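Local coordinates for prolyl oligopeptidase (Novosphingobium capsulatum, PDB 1YR2), which probably acts as a serine endopeptidase of the S9A family, cutting oligopeptides after proline and, less readily, after alanine, at residues S274-D278 / G279-V283; Y380-D383 / A384-Q387. All coordinates share one frame; numbering follows the deposited sequence.

Contact 1: residues S274-D278 / G279-V283; sequences SVSSD and GRWVV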
# COMPACT_ATOMS: atom_id res chain seq x y z
N SER A 274 22.60 -13.94 -0.82
CA SER A 274 22.66 -13.30 0.48
C SER A 274 23.70 -14.02 1.31
O SER A 274 24.13 -15.11 0.93
CB SER A 274 21.32 -13.41 1.23
OG SER A 274 20.31 -12.84 0.46
N VAL A 275 24.11 -13.40 2.42
CA VAL A 275 25.09 -13.97 3.35
C VAL A 275 24.52 -13.75 4.71
O VAL A 275 23.96 -12.69 5.03
CB VAL A 275 26.50 -13.30 3.23
CG1 VAL A 275 27.48 -13.97 4.11
CG2 VAL A 275 27.03 -13.36 1.80
N SER A 276 24.61 -14.76 5.53
CA SER A 276 24.17 -14.63 6.90
C SER A 276 24.99 -13.54 7.62
O SER A 276 26.13 -13.24 7.23
CB SER A 276 24.19 -15.98 7.64
OG SER A 276 25.47 -16.57 7.69
N SER A 277 24.38 -12.94 8.64
CA SER A 277 24.97 -11.78 9.30
C SER A 277 26.33 -12.03 9.97
O SER A 277 27.13 -11.11 10.04
CB SER A 277 23.97 -11.14 10.30
OG SER A 277 23.47 -12.14 11.19
N ASP A 278 26.60 -13.27 10.40
CA ASP A 278 27.88 -13.61 10.98
C ASP A 278 28.85 -14.15 9.93
O ASP A 278 29.93 -14.60 10.25
CB ASP A 278 27.70 -14.59 12.16
CG ASP A 278 27.01 -15.89 11.78
OD1 ASP A 278 26.70 -16.12 10.57
OD2 ASP A 278 26.78 -16.76 12.67
N GLY A 279 28.43 -14.14 8.68
CA GLY A 279 29.31 -14.38 7.56
C GLY A 279 29.54 -15.85 7.26
O GLY A 279 30.37 -16.17 6.40
N ARG A 280 28.78 -16.72 7.90
CA ARG A 280 29.03 -18.16 7.87
C ARG A 280 28.47 -18.93 6.68
O ARG A 280 28.98 -20.02 6.36
CB ARG A 280 28.51 -18.79 9.16
CG ARG A 280 29.42 -18.57 10.37
CD ARG A 280 28.80 -19.06 11.64
NE ARG A 280 29.36 -20.27 12.29
CZ ARG A 280 29.82 -21.35 11.70
NH1 ARG A 280 29.89 -21.47 10.40
NH2 ARG A 280 30.22 -22.36 12.43
N TRP A 281 27.39 -18.43 6.09
CA TRP A 281 26.67 -19.11 5.00
C TRP A 281 26.29 -18.14 3.88
O TRP A 281 25.76 -17.04 4.15
CB TRP A 281 25.43 -19.78 5.53
CG TRP A 281 25.74 -20.97 6.35
CD1 TRP A 281 25.88 -21.01 7.71
CD2 TRP A 281 26.03 -22.29 5.87
NE1 TRP A 281 26.22 -22.29 8.10
CE2 TRP A 281 26.34 -23.08 6.98
CE3 TRP A 281 26.05 -22.89 4.60
CZ2 TRP A 281 26.66 -24.44 6.86
CZ3 TRP A 281 26.39 -24.20 4.48
CH2 TRP A 281 26.67 -24.98 5.61
N VAL A 282 26.57 -18.56 2.64
CA VAL A 282 25.97 -17.95 1.43
C VAL A 282 24.67 -18.70 1.15
O VAL A 282 24.62 -19.93 1.23
CB VAL A 282 26.92 -18.07 0.23
CG1 VAL A 282 26.33 -17.55 -1.05
CG2 VAL A 282 28.23 -17.32 0.55
N VAL A 283 23.61 -17.95 0.84
CA VAL A 283 22.32 -18.51 0.53
C VAL A 283 21.87 -17.91 -0.78
O VAL A 283 21.79 -16.67 -0.98
CB VAL A 283 21.29 -18.22 1.63
CG1 VAL A 283 19.92 -18.80 1.31
CG2 VAL A 283 21.81 -18.75 2.96
O HOH W 1 19.27 -15.44 -1.00
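Ser276 reaches across the hairpin end to Trp281 by two bonds: its backbone N donates to Trp281 O at 2.9 Å, and its OG accepts from Trp281 N at 3.1 Å. The hydroxyl can do this because chi1 of 60° sets it between the backbone N and the carbonyl carbon, turned in toward the returning strand. A type I turn from Ser276 to Gly279 reverses the chain; next to it Val275 and Val282 face each other as a non-hydrogen-bonded pair, their CG2 methyls 4.3 Å apart, and one step further Ser274 and Val283 form a hydrogen-bonded pair. Water 1 joins Ser274 OG to Val283 O. Arg280 can be traced outward. Its CB lies 3.5 Å from Asp278 OD1, its CG near the same oxygen, and its CD 3.2 Å from Asp278 OD2. Then the chain bends at chi3 (109°), so that NE stays 4.4 Å from Asp278 OD2, too far for a salt bridge, and NH1 pairs instead with Asp328. The carboxylate therefore crosses the aliphatic part of the arginine at a slant, its plane 48° from the guanidinium; OD1 takes a weak bond from Arg280 N, while OD2 is bonded to Gly327 N. Replacing Ser276 with an alanine removes OG, and Trp281 N would probably lose its acceptor, leaving the turn less firmly tied. The chemistry points outward: Asp328 OD1 receives both the Arg280 guanidinium and Trp281 NE1, and Ser277 OG bonds Asp324, so the turn's polar groups join it to the neighbouring hairpin, where the arginine probably offsets Asp328's charge.

Contact 2: residues Y380-D383 / A384-Q387; sequences YIHD and AKSQ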
# COMPACT_ATOMS: atom_id res chain seq x y z
N TYR A 380 2.43 -10.33 11.21
CA TYR A 380 1.24 -10.98 10.79
C TYR A 380 0.17 -9.96 10.44
O TYR A 380 0.17 -8.81 10.97
CB TYR A 380 0.67 -11.88 11.91
CG TYR A 380 1.44 -13.15 12.15
CD1 TYR A 380 1.22 -14.28 11.39
CD2 TYR A 380 2.38 -13.20 13.18
CE1 TYR A 380 1.93 -15.46 11.66
CE2 TYR A 380 3.08 -14.30 13.42
CZ TYR A 380 2.85 -15.47 12.70
OH TYR A 380 3.60 -16.60 13.02
N ILE A 381 -0.78 -10.39 9.62
CA ILE A 381 -2.02 -9.64 9.44
C ILE A 381 -3.07 -10.32 10.32
O ILE A 381 -3.53 -11.43 10.01
CB ILE A 381 -2.48 -9.58 7.99
CG1 ILE A 381 -1.41 -8.95 7.07
CG2 ILE A 381 -3.75 -8.73 7.89
CD1 ILE A 381 -0.93 -7.62 7.49
N HIS A 382 -3.39 -9.63 11.40
CA HIS A 382 -4.34 -10.03 12.43
C HIS A 382 -5.56 -9.09 12.43
O HIS A 382 -5.48 -7.95 12.83
CB HIS A 382 -3.62 -9.96 13.78
CG HIS A 382 -4.41 -10.52 14.92
ND1 HIS A 382 -4.64 -11.87 15.05
CD2 HIS A 382 -5.02 -9.92 15.98
CE1 HIS A 382 -5.37 -12.09 16.14
NE2 HIS A 382 -5.63 -10.92 16.71
N ASP A 383 -6.70 -9.61 12.00
CA ASP A 383 -7.92 -8.80 11.82
C ASP A 383 -7.65 -7.46 11.11
O ASP A 383 -7.97 -6.38 11.60
CB ASP A 383 -8.64 -8.59 13.14
CG ASP A 383 -9.17 -9.89 13.74
OD1 ASP A 383 -9.88 -10.68 13.08
OD2 ASP A 383 -8.94 -10.18 14.92
N ALA A 384 -7.06 -7.57 9.93
CA ALA A 384 -6.86 -6.45 9.00
C ALA A 384 -5.90 -5.36 9.43
O ALA A 384 -5.97 -4.29 8.92
CB ALA A 384 -8.23 -5.86 8.62
N LYS A 385 -4.97 -5.67 10.34
CA LYS A 385 -3.97 -4.74 10.82
C LYS A 385 -2.77 -5.60 11.25
O LYS A 385 -2.85 -6.82 11.28
CB LYS A 385 -4.53 -3.91 12.00
CG LYS A 385 -4.80 -4.88 13.23
CD LYS A 385 -5.42 -4.27 14.40
CE LYS A 385 -5.73 -5.40 15.43
NZ LYS A 385 -6.78 -6.25 14.79
N SER A 386 -1.66 -4.98 11.57
CA SER A 386 -0.46 -5.70 11.91
C SER A 386 -0.47 -6.17 13.38
O SER A 386 -0.90 -5.45 14.26
CB SER A 386 0.80 -4.88 11.61
OG SER A 386 1.04 -4.77 10.21
N GLN A 387 0.00 -7.39 13.62
CA GLN A 387 0.43 -7.86 14.91
C GLN A 387 1.83 -8.43 14.72
O GLN A 387 2.01 -9.34 13.90
CB GLN A 387 -0.48 -8.98 15.42
CG GLN A 387 -0.06 -9.49 16.77
CD GLN A 387 -1.05 -10.42 17.33
OE1 GLN A 387 -1.23 -11.51 16.80
NE2 GLN A 387 -1.69 -10.01 18.43
O HOH W 2 1.99 -7.09 9.61
O HOH W 3 -7.84 -8.02 16.54
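The tip of a beta hairpin in the propeller domain, between strands 375-382 and 385-392, turns here through Asp383 and Ala384, both with left-handed backbone conformations. Below the turn, Tyr380 and Gln387 exchange two backbone hydrogen bonds, Ile381 sits opposite Ser386, and His382 N donates to Lys385 O at 2.9 Å, nearly straight onto the carbonyl. Lys385 folds back over the turn. Its CG lies between the backbone N and the carbonyl carbon (chi1 66°), packed 3.2 Å from His382 O, and a bend at chi4 (-67°) swings NZ round to donate to that same oxygen at 2.9 Å. A weak bond to Asp383 O, 3.4 Å from NZ, adds to this, as does water 3, which links NZ to Asp383 OD2; Gln463 OE1 is a further partner. His382 and Gln387 run side by side, their CB atoms 3.7 Å apart and the imidazole and amide planes only 19° from parallel. Gln387 OE1 lies 3.8 Å above one face of the ring, toward its rim, and Asp383 OD2 lies over the opposite face at the same height. Its ND1 is hydrogen-bonded to Asp364. On the other side of the hairpin, water 2 donates to Tyr380 O and accepts from Ser386 OG, which is also bonded to Ala409 N. Asp383 OD1 meets Tyr531 OH and Asp383 O takes Gln463 NE2, carrying the turn across to the hydrolase domain. Asp364 and Asp383 would tend to favour a protonated His382 while the nearby Lys385 ammonium would work against it, leaving the net effect unsettled; the turn's carbonyls and carboxylate are likely to stabilise that ammonium.

Both contacts are hairpin ends within the seven-bladed beta-propeller, whose blades are four-stranded antiparallel sheets. Contact 1 comes first along the chain, joining the first and second strands of the fourth blade (270-275 and 281-287); contact 2 joins the second and third strands of the sixth (375-382 and 385-392). Because strands alternate in direction, these two kinds of turn emerge on opposite faces of the propeller. The centres are about 30 Å apart and the nearest atoms about 20 Å, so they do not meet. Both tie their blade to the next one, contact 1 at 320-334, and contact 2 in addition reaches the hydrolase domain.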